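Local coordinates for DCN1-like protein 3 (Homo sapiens, PDB 4GBA) that promotes neddylation of cullins by bringing the N-terminally acetylated NEDD8-conjugating E2 enzyme to cullin-RBX complexes through its DCUN1 domain, the part modelled here, at residues F12-D17 with C32-V37; R43-A48 with K127-Q132; D66-I71 with D77-R82; T88-E93 with K97-F102; P135-Q140 with D188-W193. All coordinates share one frame; numbering follows the deposited sequence.

Contact 1 (F12-D17 with C32-V37); sequences FRRYKD and CNDLCV
Tyr15 reaches out with its phenolic oxygen to the carboxylate of Asp34, and this hydrogen-bonded pair makes most of the contact. The acceptor is OD2, which lies at the edge of the Tyr15 ring and in its plane. As modelled, Tyr15 OH stands 2.3 Å from Asp34 OD2; the length is doubtful, being too short for an ordinary hydrogen bond. The ring and carboxylate planes are turned 62° apart. Tyr15 gets there because its CG is anti to the carbonyl carbon (chi1 -55°), which sends the ring across from the chain following helix 7-13. This is the tight side: the ring is buried, and Arg14 CG sits 3.5 Å above one of its faces, displaced toward the rim.

The other side is loose. Arg14 is exposed, and its NH2 stops 4.0 Å from Asp34 OD2, too far for a salt bridge, with the guanidinium slanted against the carboxylate. Its charge could still favour an ionised Asp34.

Behind Asp34, a Schellman motif at Cys36 finishes helix 25-34. Around the pair, the Tyr15 ring meets Phe31 of that helix edge-to-face and touches Ile23 of strand 22-23, while Tyr15 and Asp34 both rest on Ile76 of helix 76-89.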
# COMPACT_ATOMS: atom_id res chain seq x y z
N PHE A 12 -23.56 -5.38 -0.75
CA PHE A 12 -22.89 -5.21 -2.04
C PHE A 12 -23.68 -4.30 -2.96
O PHE A 12 -23.13 -3.40 -3.57
CB PHE A 12 -22.65 -6.56 -2.72
CG PHE A 12 -21.89 -6.46 -4.03
CD1 PHE A 12 -20.55 -6.08 -4.04
CD2 PHE A 12 -22.52 -6.73 -5.24
CE1 PHE A 12 -19.85 -5.99 -5.23
CE2 PHE A 12 -21.82 -6.63 -6.43
CZ PHE A 12 -20.48 -6.26 -6.43
N ARG A 13 -24.98 -4.55 -3.05
CA ARG A 13 -25.85 -3.83 -3.98
C ARG A 13 -25.84 -2.32 -3.76
O ARG A 13 -26.09 -1.55 -4.69
CB ARG A 13 -27.28 -4.38 -3.91
CG ARG A 13 -27.50 -5.69 -4.66
CD ARG A 13 -28.02 -5.45 -6.08
NE ARG A 13 -27.69 -6.55 -6.99
CZ ARG A 13 -28.08 -6.62 -8.26
NH1 ARG A 13 -28.84 -5.66 -8.78
NH2 ARG A 13 -27.73 -7.66 -9.01
N ARG A 14 -25.56 -1.89 -2.54
CA ARG A 14 -25.68 -0.46 -2.28
C ARG A 14 -24.45 0.36 -2.66
O ARG A 14 -24.52 1.58 -2.69
CB ARG A 14 -26.18 -0.16 -0.86
CG ARG A 14 -25.18 -0.14 0.25
CD ARG A 14 -25.90 -0.49 1.56
NE ARG A 14 -25.53 0.33 2.70
CZ ARG A 14 -25.59 -0.07 3.98
NH1 ARG A 14 -25.99 -1.31 4.29
NH2 ARG A 14 -25.24 0.77 4.96
N TYR A 15 -23.34 -0.32 -2.98
CA TYR A 15 -22.11 0.36 -3.39
C TYR A 15 -21.78 -0.01 -4.83
O TYR A 15 -20.97 0.65 -5.49
CB TYR A 15 -20.96 -0.00 -2.46
CG TYR A 15 -21.26 0.27 -1.01
CD1 TYR A 15 -21.30 1.57 -0.53
CD2 TYR A 15 -21.52 -0.77 -0.11
CE1 TYR A 15 -21.57 1.85 0.80
CE2 TYR A 15 -21.81 -0.50 1.23
CZ TYR A 15 -21.83 0.82 1.68
OH TYR A 15 -22.09 1.12 2.99
N LYS A 16 -22.43 -1.06 -5.31
CA LYS A 16 -22.19 -1.59 -6.64
C LYS A 16 -22.46 -0.56 -7.75
O LYS A 16 -23.37 0.27 -7.64
CB LYS A 16 -23.04 -2.84 -6.84
CG LYS A 16 -23.05 -3.40 -8.24
CD LYS A 16 -24.10 -4.50 -8.37
CE LYS A 16 -24.41 -4.79 -9.83
NZ LYS A 16 -25.02 -3.61 -10.52
N ASP A 17 -21.67 -0.65 -8.81
CA ASP A 17 -21.85 0.16 -10.01
C ASP A 17 -23.14 -0.20 -10.73
O ASP A 17 -23.52 -1.37 -10.79
CB ASP A 17 -20.66 -0.05 -10.96
CG ASP A 17 -20.63 0.95 -12.09
OD1 ASP A 17 -20.21 2.09 -11.84
OD2 ASP A 17 -21.02 0.60 -13.22
N CYS A 32 -16.23 3.65 2.14
CA CYS A 32 -15.31 4.19 3.15
C CYS A 32 -16.00 5.22 4.06
O CYS A 32 -15.73 5.29 5.27
CB CYS A 32 -14.08 4.84 2.51
SG CYS A 32 -13.06 3.67 1.56
N ASN A 33 -16.88 6.02 3.47
CA ASN A 33 -17.64 6.97 4.28
C ASN A 33 -18.47 6.25 5.35
O ASN A 33 -18.42 6.62 6.52
CB ASN A 33 -18.51 7.87 3.40
CG ASN A 33 -19.30 8.87 4.22
OD1 ASN A 33 -18.74 9.77 4.83
ND2 ASN A 33 -20.62 8.71 4.23
N ASP A 34 -19.21 5.22 4.95
CA ASP A 34 -19.99 4.44 5.91
C ASP A 34 -19.12 3.77 6.98
O ASP A 34 -19.50 3.70 8.14
CB ASP A 34 -20.85 3.40 5.20
CG ASP A 34 -21.98 4.03 4.41
OD1 ASP A 34 -22.32 5.20 4.70
OD2 ASP A 34 -22.53 3.36 3.52
N LEU A 35 -17.95 3.28 6.58
CA LEU A 35 -16.99 2.74 7.54
C LEU A 35 -16.39 3.81 8.44
O LEU A 35 -15.69 3.50 9.39
CB LEU A 35 -15.87 2.00 6.80
CG LEU A 35 -16.26 0.75 6.02
CD1 LEU A 35 -15.10 0.33 5.15
CD2 LEU A 35 -16.68 -0.38 6.96
N CYS A 36 -16.63 5.09 8.10
CA CYS A 36 -16.10 6.20 8.87
C CYS A 36 -14.59 6.21 8.83
O CYS A 36 -13.91 6.44 9.84
CB CYS A 36 -16.58 6.12 10.32
SG CYS A 36 -18.32 6.49 10.42
N VAL A 37 -14.07 5.98 7.63
CA VAL A 37 -12.65 5.79 7.43
C VAL A 37 -12.21 6.68 6.27
O VAL A 37 -12.91 6.79 5.26
CB VAL A 37 -12.39 4.26 7.16
CG1 VAL A 37 -11.68 4.01 5.86
CG2 VAL A 37 -11.67 3.62 8.33

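Contact 2 (R43-A48 with K127-Q132); sequences RVLLLA and KLVFTQ
Leu45 of helix 42-50 packs against Leu128 and Val129 of helix 119-129, joining two helices far apart in sequence near the centre of the mainly helical DCUN1 domain. Leu45 can be traced outward from its CB, which already touches Leu128 CD2 at 3.8 Å. With CG anti to the backbone N (chi1 175°), the chain runs on toward the other helix, and its CD2 methyl ends 4.0 Å from Val129 CA. That same Leu45 CD2 lies 4.1 Å from Leu128 CG; the two leucine side chains run antiparallel, side by side. Thr103 and Phe106 of helix 93-107 also pack on Leu45. A modified residue of the bound, N-terminally acetylated E2 peptide packs on both Leu45 and Leu128, as well as on Val44 and Ala48, so this apolar seam forms part of the peptide's pocket. Just beyond it, helix 119-129 ends: Leu128 O accepts from Thr131 N and, more closely, from Thr131 OG1 at 2.5 Å, the hydroxyl donor lying 19° out of the carbonyl plane.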
# COMPACT_ATOMS: atom_id res chain seq x y z
N ARG A 43 -6.17 1.14 7.34
CA ARG A 43 -7.20 0.10 7.42
C ARG A 43 -7.81 -0.23 6.08
O ARG A 43 -8.25 -1.35 5.86
CB ARG A 43 -8.32 0.52 8.35
CG ARG A 43 -8.04 0.30 9.80
CD ARG A 43 -8.89 1.23 10.60
NE ARG A 43 -8.35 1.41 11.94
CZ ARG A 43 -8.97 2.09 12.89
NH1 ARG A 43 -10.15 2.64 12.62
NH2 ARG A 43 -8.41 2.20 14.09
N VAL A 44 -7.86 0.77 5.19
CA VAL A 44 -8.42 0.57 3.86
C VAL A 44 -7.47 -0.25 3.00
O VAL A 44 -7.90 -1.14 2.25
CB VAL A 44 -8.79 1.92 3.18
CG1 VAL A 44 -9.28 1.69 1.76
CG2 VAL A 44 -9.87 2.65 4.03
N LEU A 45 -6.17 0.03 3.12
CA LEU A 45 -5.16 -0.85 2.54
C LEU A 45 -5.33 -2.30 3.08
O LEU A 45 -5.32 -3.27 2.31
CB LEU A 45 -3.74 -0.32 2.80
CG LEU A 45 -2.57 -1.20 2.34
CD1 LEU A 45 -2.46 -1.24 0.80
CD2 LEU A 45 -1.26 -0.74 2.98
N LEU A 46 -5.52 -2.44 4.40
CA LEU A 46 -5.73 -3.79 4.99
C LEU A 46 -6.97 -4.48 4.42
O LEU A 46 -6.93 -5.66 4.10
CB LEU A 46 -5.85 -3.71 6.51
CG LEU A 46 -4.61 -3.23 7.26
CD1 LEU A 46 -4.79 -3.41 8.78
CD2 LEU A 46 -3.40 -3.99 6.78
N LEU A 47 -8.06 -3.74 4.28
CA LEU A 47 -9.28 -4.25 3.67
C LEU A 47 -9.02 -4.74 2.25
O LEU A 47 -9.37 -5.87 1.92
CB LEU A 47 -10.36 -3.17 3.66
CG LEU A 47 -11.80 -3.51 4.01
CD1 LEU A 47 -11.88 -4.49 5.20
CD2 LEU A 47 -12.60 -2.22 4.30
N ALA A 48 -8.42 -3.89 1.42
CA ALA A 48 -8.09 -4.26 0.04
C ALA A 48 -7.21 -5.51 0.02
O ALA A 48 -7.37 -6.39 -0.82
CB ALA A 48 -7.40 -3.09 -0.69
N LYS A 127 4.88 4.75 2.84
CA LYS A 127 4.45 5.39 4.07
C LYS A 127 3.27 4.63 4.70
O LYS A 127 3.26 4.33 5.88
CB LYS A 127 4.01 6.82 3.77
CG LYS A 127 3.96 7.75 4.96
CD LYS A 127 3.76 9.21 4.50
CE LYS A 127 4.68 9.56 3.30
NZ LYS A 127 4.60 10.99 2.81
N LEU A 128 2.27 4.33 3.88
CA LEU A 128 1.09 3.62 4.33
C LEU A 128 1.40 2.20 4.87
O LEU A 128 0.99 1.84 5.98
CB LEU A 128 0.04 3.55 3.21
CG LEU A 128 -1.39 3.28 3.69
CD1 LEU A 128 -1.78 4.31 4.74
CD2 LEU A 128 -2.37 3.26 2.54
N VAL A 129 2.13 1.40 4.10
CA VAL A 129 2.36 0.00 4.48
C VAL A 129 3.16 -0.14 5.79
O VAL A 129 2.94 -1.09 6.56
CB VAL A 129 2.97 -0.83 3.30
CG1 VAL A 129 4.44 -0.48 3.07
CG2 VAL A 129 2.80 -2.33 3.55
N PHE A 130 4.04 0.81 6.06
CA PHE A 130 4.86 0.77 7.28
C PHE A 130 4.21 1.44 8.48
O PHE A 130 4.84 1.62 9.52
CB PHE A 130 6.25 1.38 7.03
CG PHE A 130 7.20 0.48 6.27
CD1 PHE A 130 7.65 -0.72 6.83
CD2 PHE A 130 7.65 0.82 5.00
CE1 PHE A 130 8.51 -1.55 6.14
CE2 PHE A 130 8.52 -0.02 4.30
CZ PHE A 130 8.96 -1.20 4.87
N THR A 131 2.94 1.82 8.34
CA THR A 131 2.19 2.52 9.39
C THR A 131 2.45 2.02 10.83
O THR A 131 2.75 2.82 11.71
CB THR A 131 0.65 2.53 9.09
OG1 THR A 131 0.39 3.33 7.93
CG2 THR A 131 -0.12 3.09 10.25
N GLN A 132 2.36 0.71 11.07
CA GLN A 132 2.52 0.19 12.43
C GLN A 132 3.97 -0.02 12.85
O GLN A 132 4.26 -0.23 14.02
CB GLN A 132 1.73 -1.11 12.63
CG GLN A 132 0.27 -1.01 12.20
CD GLN A 132 -0.60 -2.11 12.78
OE1 GLN A 132 -1.24 -1.93 13.82
NE2 GLN A 132 -0.65 -3.26 12.11

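Contact 3 (D66-I71 with D77-R82); sequences DGCKAI and DGICAR
Ile71 and Ile79 turn their long branches toward each other from helices 61-71 and 76-89, although the CB of neither points straight at the other helix. Ile71 holds CG1 between its backbone N and carbonyl carbon (chi1 64°), which swings CD1 to within 4.2 Å of Ile79 CG1. Ile79 CD1 in turn reaches Cys68 SG, at 4.4 Å. The short helical segments, inclined by 57° with axes 10.8 Å apart, leave room for these side chains between them. Arg82 works differently: its chain bends at chi2 and lays the guanidinium slantwise beside Ile71 of helix 61-71. Arg82 NE gives a weak bond to Ile71 O, 2.9 Å long with an N-H...O angle of only 122°, while NH2 bonds to Ser72 O. A leucine in place of Arg82 would probably leave the carbonyls of Ile71 and Ser72 without these N-H partners, the first of them only weakly held. The apolar part backs onto Leu47 of helix 42-50, which touches Ile79, with Leu35 and Phe51 closing in from the loops alongside.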
# COMPACT_ATOMS: atom_id res chain seq x y z
N ASP A 66 -15.84 -12.81 -1.28
CA ASP A 66 -14.78 -13.63 -0.71
C ASP A 66 -14.10 -12.93 0.46
O ASP A 66 -13.70 -13.58 1.42
CB ASP A 66 -13.70 -13.96 -1.75
CG ASP A 66 -14.09 -15.10 -2.66
OD1 ASP A 66 -15.22 -15.63 -2.55
OD2 ASP A 66 -13.25 -15.47 -3.51
N GLY A 67 -13.95 -11.61 0.36
CA GLY A 67 -13.28 -10.83 1.38
C GLY A 67 -14.13 -10.65 2.62
O GLY A 67 -13.65 -10.77 3.76
N CYS A 68 -15.41 -10.34 2.42
CA CYS A 68 -16.34 -10.28 3.55
C CYS A 68 -16.44 -11.63 4.26
O CYS A 68 -16.27 -11.70 5.47
CB CYS A 68 -17.71 -9.76 3.12
SG CYS A 68 -17.68 -7.98 2.78
N LYS A 69 -16.66 -12.70 3.50
CA LYS A 69 -16.61 -14.05 4.08
C LYS A 69 -15.32 -14.33 4.85
O LYS A 69 -15.35 -14.92 5.92
CB LYS A 69 -16.81 -15.13 3.01
CG LYS A 69 -18.23 -15.20 2.44
CD LYS A 69 -18.32 -16.11 1.21
CE LYS A 69 -19.54 -15.73 0.37
NZ LYS A 69 -19.49 -16.34 -0.99
N ALA A 70 -14.18 -13.89 4.31
CA ALA A 70 -12.89 -14.16 4.94
C ALA A 70 -12.75 -13.53 6.32
O ALA A 70 -12.06 -14.06 7.19
CB ALA A 70 -11.74 -13.71 4.02
N ILE A 71 -13.40 -12.39 6.51
CA ILE A 71 -13.33 -11.68 7.79
C ILE A 71 -14.64 -11.81 8.58
O ILE A 71 -14.81 -11.19 9.62
CB ILE A 71 -12.93 -10.21 7.59
CG1 ILE A 71 -14.01 -9.47 6.79
CG2 ILE A 71 -11.58 -10.14 6.88
CD1 ILE A 71 -13.85 -7.96 6.76
N ASP A 77 -21.07 -2.48 10.21
CA ASP A 77 -20.69 -2.60 11.61
C ASP A 77 -19.84 -3.83 11.89
O ASP A 77 -18.96 -3.79 12.75
CB ASP A 77 -21.93 -2.58 12.52
CG ASP A 77 -22.29 -1.17 12.98
OD1 ASP A 77 -21.93 -0.19 12.28
OD2 ASP A 77 -22.92 -1.05 14.04
N GLY A 78 -20.08 -4.91 11.16
CA GLY A 78 -19.29 -6.11 11.30
C GLY A 78 -17.86 -5.91 10.83
O GLY A 78 -16.93 -6.35 11.48
N ILE A 79 -17.70 -5.25 9.68
CA ILE A 79 -16.38 -4.93 9.17
C ILE A 79 -15.60 -4.06 10.15
O ILE A 79 -14.45 -4.37 10.48
CB ILE A 79 -16.44 -4.24 7.78
CG1 ILE A 79 -17.03 -5.20 6.75
CG2 ILE A 79 -15.05 -3.81 7.33
CD1 ILE A 79 -17.64 -4.56 5.56
N CYS A 80 -16.21 -2.98 10.64
CA CYS A 80 -15.53 -2.10 11.59
C CYS A 80 -15.05 -2.86 12.81
O CYS A 80 -13.96 -2.61 13.32
CB CYS A 80 -16.41 -0.92 12.01
SG CYS A 80 -16.81 0.21 10.65
N ALA A 81 -15.86 -3.80 13.29
CA ALA A 81 -15.51 -4.59 14.46
C ALA A 81 -14.25 -5.44 14.25
O ALA A 81 -13.55 -5.77 15.21
CB ALA A 81 -16.68 -5.46 14.87
N ARG A 82 -13.96 -5.79 12.99
CA ARG A 82 -12.79 -6.61 12.67
C ARG A 82 -11.50 -5.81 12.63
O ARG A 82 -10.42 -6.38 12.74
CB ARG A 82 -12.96 -7.34 11.33
CG ARG A 82 -14.19 -8.22 11.24
CD ARG A 82 -14.30 -9.19 12.41
NE ARG A 82 -15.44 -10.10 12.22
CZ ARG A 82 -15.97 -10.85 13.17
NH1 ARG A 82 -15.49 -10.82 14.41
NH2 ARG A 82 -17.01 -11.62 12.88

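Contact 4 (T88-E93 with K97-F102); sequences TEAKQE and KDLYRF
Thr88 O is gripped by two donors just before the chain turns toward Glu93 and Lys97, the pair that bonds one segment to the other. Lys91 N comes from one face of the carbonyl plane, and Gln92 NE2 reaches Thr88 O from the opposite face, 2.9 Å away and nearly straight at 168°. Gln92 thus folds its amide back onto Thr88 of helix 76-89 while standing at the N-cap of helix 93-107. In that second helix's first turn Lys97 N donates to Glu93 O, 3.2 Å off with an angle of 163°. Lys97 CG also lies 3.7 Å from Glu93 O. On the buried side Ala90 CB meets Leu99 CD2 at 4.2 Å, and Leu46 of helix 42-50 touches both. At the exposed surface Glu93 OE2 and Lys97 NZ stay 4.8 Å apart, whereas Glu89 forms a salt bridge with Lys95. Within these segments the corner thus rests on the Thr88 O bonds and the Ala90-Leu99 contact, and the nearby opposite charges of Glu93 and Lys97 are likely to add only a weak attraction.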
# COMPACT_ATOMS: atom_id res chain seq x y z
N THR A 88 -3.87 -6.09 14.13
CA THR A 88 -3.03 -7.05 14.82
C THR A 88 -2.45 -8.07 13.86
O THR A 88 -1.25 -8.36 13.91
CB THR A 88 -3.80 -7.76 15.95
OG1 THR A 88 -3.93 -6.85 17.05
CG2 THR A 88 -3.06 -8.99 16.44
N GLU A 89 -3.29 -8.61 12.99
CA GLU A 89 -2.86 -9.58 11.98
C GLU A 89 -1.70 -9.04 11.15
O GLU A 89 -0.69 -9.73 10.94
CB GLU A 89 -4.03 -9.91 11.06
CG GLU A 89 -3.86 -11.15 10.21
CD GLU A 89 -5.14 -11.49 9.46
OE1 GLU A 89 -6.21 -10.95 9.82
OE2 GLU A 89 -5.09 -12.30 8.51
N ALA A 90 -1.84 -7.80 10.69
CA ALA A 90 -0.86 -7.17 9.81
C ALA A 90 0.49 -6.91 10.49
O ALA A 90 1.46 -6.55 9.83
CB ALA A 90 -1.41 -5.88 9.23
N LYS A 91 0.54 -7.10 11.80
CA LYS A 91 1.78 -6.93 12.56
C LYS A 91 2.61 -8.21 12.63
O LYS A 91 3.82 -8.15 12.87
CB LYS A 91 1.48 -6.42 13.97
CG LYS A 91 1.32 -4.92 14.06
CD LYS A 91 1.77 -4.42 15.42
CE LYS A 91 0.69 -4.61 16.48
NZ LYS A 91 -0.28 -3.47 16.53
N GLN A 92 1.98 -9.36 12.44
CA GLN A 92 2.70 -10.63 12.46
C GLN A 92 3.63 -10.68 11.25
O GLN A 92 3.27 -10.25 10.16
CB GLN A 92 1.73 -11.82 12.43
CG GLN A 92 0.56 -11.74 13.42
CD GLN A 92 0.98 -11.39 14.86
OE1 GLN A 92 1.63 -12.19 15.55
NE2 GLN A 92 0.57 -10.20 15.32
N GLU A 93 4.83 -11.23 11.45
CA GLU A 93 5.90 -11.16 10.45
C GLU A 93 5.53 -11.68 9.06
O GLU A 93 5.80 -11.04 8.06
CB GLU A 93 7.15 -11.88 10.95
CG GLU A 93 8.38 -11.60 10.10
CD GLU A 93 9.54 -12.56 10.36
OE1 GLU A 93 9.56 -13.20 11.44
OE2 GLU A 93 10.41 -12.67 9.46
N LYS A 97 4.81 -9.49 5.49
CA LYS A 97 5.52 -9.73 4.24
C LYS A 97 4.51 -9.89 3.11
O LYS A 97 4.73 -9.40 2.01
CB LYS A 97 6.43 -10.97 4.32
CG LYS A 97 7.78 -10.68 4.97
CD LYS A 97 8.48 -11.95 5.44
CE LYS A 97 9.22 -12.65 4.30
NZ LYS A 97 9.96 -13.85 4.79
N ASP A 98 3.41 -10.57 3.40
CA ASP A 98 2.38 -10.79 2.38
C ASP A 98 1.66 -9.49 2.02
O ASP A 98 1.43 -9.20 0.85
CB ASP A 98 1.38 -11.86 2.82
CG ASP A 98 0.37 -12.19 1.72
OD1 ASP A 98 0.72 -12.96 0.79
OD2 ASP A 98 -0.78 -11.69 1.78
N LEU A 99 1.32 -8.70 3.04
CA LEU A 99 0.68 -7.42 2.84
C LEU A 99 1.60 -6.50 2.03
O LEU A 99 1.15 -5.81 1.10
CB LEU A 99 0.36 -6.78 4.19
CG LEU A 99 0.11 -5.27 4.14
CD1 LEU A 99 -1.21 -4.97 3.45
CD2 LEU A 99 0.15 -4.71 5.54
N TYR A 100 2.88 -6.51 2.39
CA TYR A 100 3.93 -5.79 1.67
C TYR A 100 4.04 -6.17 0.18
O TYR A 100 4.17 -5.29 -0.68
CB TYR A 100 5.28 -5.92 2.38
CG TYR A 100 6.36 -5.03 1.82
CD1 TYR A 100 6.48 -3.70 2.22
CD2 TYR A 100 7.28 -5.51 0.88
CE1 TYR A 100 7.46 -2.87 1.71
CE2 TYR A 100 8.28 -4.68 0.36
CZ TYR A 100 8.36 -3.37 0.77
OH TYR A 100 9.35 -2.55 0.26
N ARG A 101 3.99 -7.47 -0.14
CA ARG A 101 4.03 -7.89 -1.54
C ARG A 101 2.76 -7.47 -2.29
O ARG A 101 2.84 -7.02 -3.44
CB ARG A 101 4.25 -9.41 -1.68
CG ARG A 101 5.37 -9.95 -0.80
CD ARG A 101 5.61 -11.48 -1.00
NE ARG A 101 6.88 -11.72 -1.69
CZ ARG A 101 7.68 -12.77 -1.50
NH1 ARG A 101 7.35 -13.71 -0.61
NH2 ARG A 101 8.82 -12.87 -2.19
N PHE A 102 1.60 -7.64 -1.65
CA PHE A 102 0.30 -7.21 -2.18
C PHE A 102 0.28 -5.70 -2.47
O PHE A 102 -0.31 -5.27 -3.45
CB PHE A 102 -0.85 -7.56 -1.20
CG PHE A 102 -2.14 -6.84 -1.51
CD1 PHE A 102 -3.03 -7.35 -2.45
CD2 PHE A 102 -2.45 -5.62 -0.91
CE1 PHE A 102 -4.20 -6.69 -2.77
CE2 PHE A 102 -3.62 -4.95 -1.23
CZ PHE A 102 -4.50 -5.49 -2.15

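Contact 5 (P135-Q140 with D188-W193); sequences PPVLDQ and DTFVEW
The rings of Phe190 and Trp193 both come at 135-140 on a slant. Phe190 sets its tip against this segment: Val137 CG2 sits 3.5 Å from Phe190 CZ and equally close to CE2, and Phe190 CE1 lies 3.7 Å from the main-chain carbon Gln140 C, both neighbours being to the same side of the ring plane. Its CG is anti to the backbone N (chi1 158°), which carries the ring out from helix 185-199 toward 135-140. Trp193, one turn on, brings its six-membered ring to Gln140: Trp193 CZ3 is 3.6 Å from Gln140 O, and its CH2 is 3.8 Å from Gln140 OE1. The two side chains cross at about a right angle, with the amide and indole planes 31° apart. Their polar ends are engaged along helix 138-147, Gln140 OE1 with Asn143 ND2 and Trp193 NE1 with Glu147 OE2. Phe144 meets both Phe190 and Trp193 edge-to-face, and Trp141 does the same with Phe190. An alanine in place of Phe190 would probably leave Val137 CG2 and the Gln140 backbone without the ring they pack on, and deprive Phe144 and Trp141 of an aromatic partner. Here Phe190 and Trp193 of the last helix pack against helix 138-147 within the cullin-binding region, whose sequence family belongs to the EF-hand clan.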
# COMPACT_ATOMS: atom_id res chain seq x y z
N PRO A 135 10.51 1.64 9.99
CA PRO A 135 11.94 1.35 10.09
C PRO A 135 12.73 2.67 10.20
O PRO A 135 12.30 3.70 9.66
CB PRO A 135 12.26 0.64 8.77
CG PRO A 135 10.93 0.38 8.11
CD PRO A 135 9.99 1.42 8.63
N PRO A 136 13.87 2.64 10.89
CA PRO A 136 14.73 3.82 11.05
C PRO A 136 14.97 4.61 9.76
O PRO A 136 14.93 5.84 9.78
CB PRO A 136 16.03 3.22 11.57
CG PRO A 136 15.59 2.03 12.35
CD PRO A 136 14.40 1.47 11.60
N VAL A 137 15.18 3.91 8.65
CA VAL A 137 15.59 4.55 7.40
C VAL A 137 14.46 5.12 6.55
O VAL A 137 14.71 5.75 5.53
CB VAL A 137 16.41 3.55 6.53
CG1 VAL A 137 15.51 2.41 6.04
CG2 VAL A 137 17.04 4.25 5.36
N LEU A 138 13.21 4.91 6.96
CA LEU A 138 12.07 5.25 6.11
C LEU A 138 11.85 6.76 5.88
O LEU A 138 11.56 7.18 4.75
CB LEU A 138 10.78 4.61 6.65
CG LEU A 138 9.48 4.86 5.89
CD1 LEU A 138 9.52 4.22 4.51
CD2 LEU A 138 8.31 4.32 6.68
N ASP A 139 11.97 7.57 6.93
CA ASP A 139 11.74 9.02 6.79
C ASP A 139 12.66 9.65 5.74
O ASP A 139 12.20 10.39 4.87
CB ASP A 139 11.90 9.75 8.14
CG ASP A 139 10.85 9.34 9.17
OD1 ASP A 139 9.69 9.03 8.79
OD2 ASP A 139 11.19 9.32 10.38
N GLN A 140 13.96 9.35 5.82
CA GLN A 140 14.93 9.92 4.89
C GLN A 140 14.80 9.32 3.49
O GLN A 140 14.95 10.02 2.49
CB GLN A 140 16.36 9.76 5.41
CG GLN A 140 16.65 10.56 6.67
CD GLN A 140 16.19 12.02 6.58
OE1 GLN A 140 16.09 12.61 5.49
NE2 GLN A 140 15.90 12.61 7.74
N ASP A 188 22.06 2.78 -3.43
CA ASP A 188 23.36 3.44 -3.34
C ASP A 188 23.24 4.95 -3.56
O ASP A 188 23.85 5.75 -2.83
CB ASP A 188 24.37 2.84 -4.32
CG ASP A 188 25.82 3.12 -3.92
OD1 ASP A 188 26.18 2.90 -2.73
OD2 ASP A 188 26.61 3.58 -4.78
N THR A 189 22.47 5.34 -4.57
CA THR A 189 22.15 6.74 -4.81
C THR A 189 21.61 7.40 -3.54
O THR A 189 21.88 8.57 -3.26
CB THR A 189 21.10 6.88 -5.93
OG1 THR A 189 21.55 6.23 -7.12
CG2 THR A 189 20.82 8.35 -6.22
N PHE A 190 20.83 6.63 -2.79
CA PHE A 190 20.20 7.13 -1.57
C PHE A 190 21.22 7.25 -0.46
O PHE A 190 21.23 8.23 0.27
CB PHE A 190 19.06 6.20 -1.12
CG PHE A 190 18.73 6.33 0.34
CD1 PHE A 190 18.06 7.45 0.81
CD2 PHE A 190 19.10 5.34 1.24
CE1 PHE A 190 17.75 7.59 2.17
CE2 PHE A 190 18.79 5.46 2.60
CZ PHE A 190 18.12 6.59 3.06
N VAL A 191 22.07 6.24 -0.31
CA VAL A 191 23.06 6.28 0.74
C VAL A 191 23.99 7.49 0.56
O VAL A 191 24.34 8.16 1.53
CB VAL A 191 23.84 4.95 0.81
CG1 VAL A 191 25.12 5.13 1.61
CG2 VAL A 191 22.96 3.87 1.43
N GLU A 192 24.36 7.77 -0.68
CA GLU A 192 25.20 8.94 -0.97
C GLU A 192 24.45 10.21 -0.57
O GLU A 192 24.93 10.99 0.25
CB GLU A 192 25.60 9.00 -2.45
CG GLU A 192 26.30 7.73 -2.99
CD GLU A 192 27.46 7.26 -2.11
OE1 GLU A 192 28.63 7.38 -2.53
OE2 GLU A 192 27.21 6.74 -0.99
N TRP A 193 23.26 10.38 -1.15
CA TRP A 193 22.39 11.50 -0.81
C TRP A 193 22.21 11.67 0.69
O TRP A 193 22.14 12.79 1.20
CB TRP A 193 21.03 11.30 -1.48
CG TRP A 193 20.01 12.37 -1.14
CD1 TRP A 193 19.70 13.48 -1.89
CD2 TRP A 193 19.14 12.41 0.00
NE1 TRP A 193 18.70 14.20 -1.28
CE2 TRP A 193 18.34 13.57 -0.11
CE3 TRP A 193 18.96 11.58 1.12
CZ2 TRP A 193 17.38 13.92 0.84
CZ3 TRP A 193 18.01 11.94 2.08
CH2 TRP A 193 17.23 13.09 1.93

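Overall arrangement
From the N terminus, contact 1 closes the first short loop, tying the end of helix 7-13 to helix 25-34. Contact 2 then opens on helix 42-50 and closes only at helix 119-129, the longest span of the five. Nested inside it, one after the other, are contact 3 between helices 61-71 and 76-89 and contact 4 at the corner from 76-89 to 93-107. Contact 5 follows, joining helices 138-147 and 185-199 some 38 Å, centre to centre, from contact 1. No loops cross. Leu47 links contact 2 to Leu35 of contact 1 and Ile79 of contact 3; Gln132 meets Lys91 of contact 4, and Phe130 packs on Leu138 of contact 5.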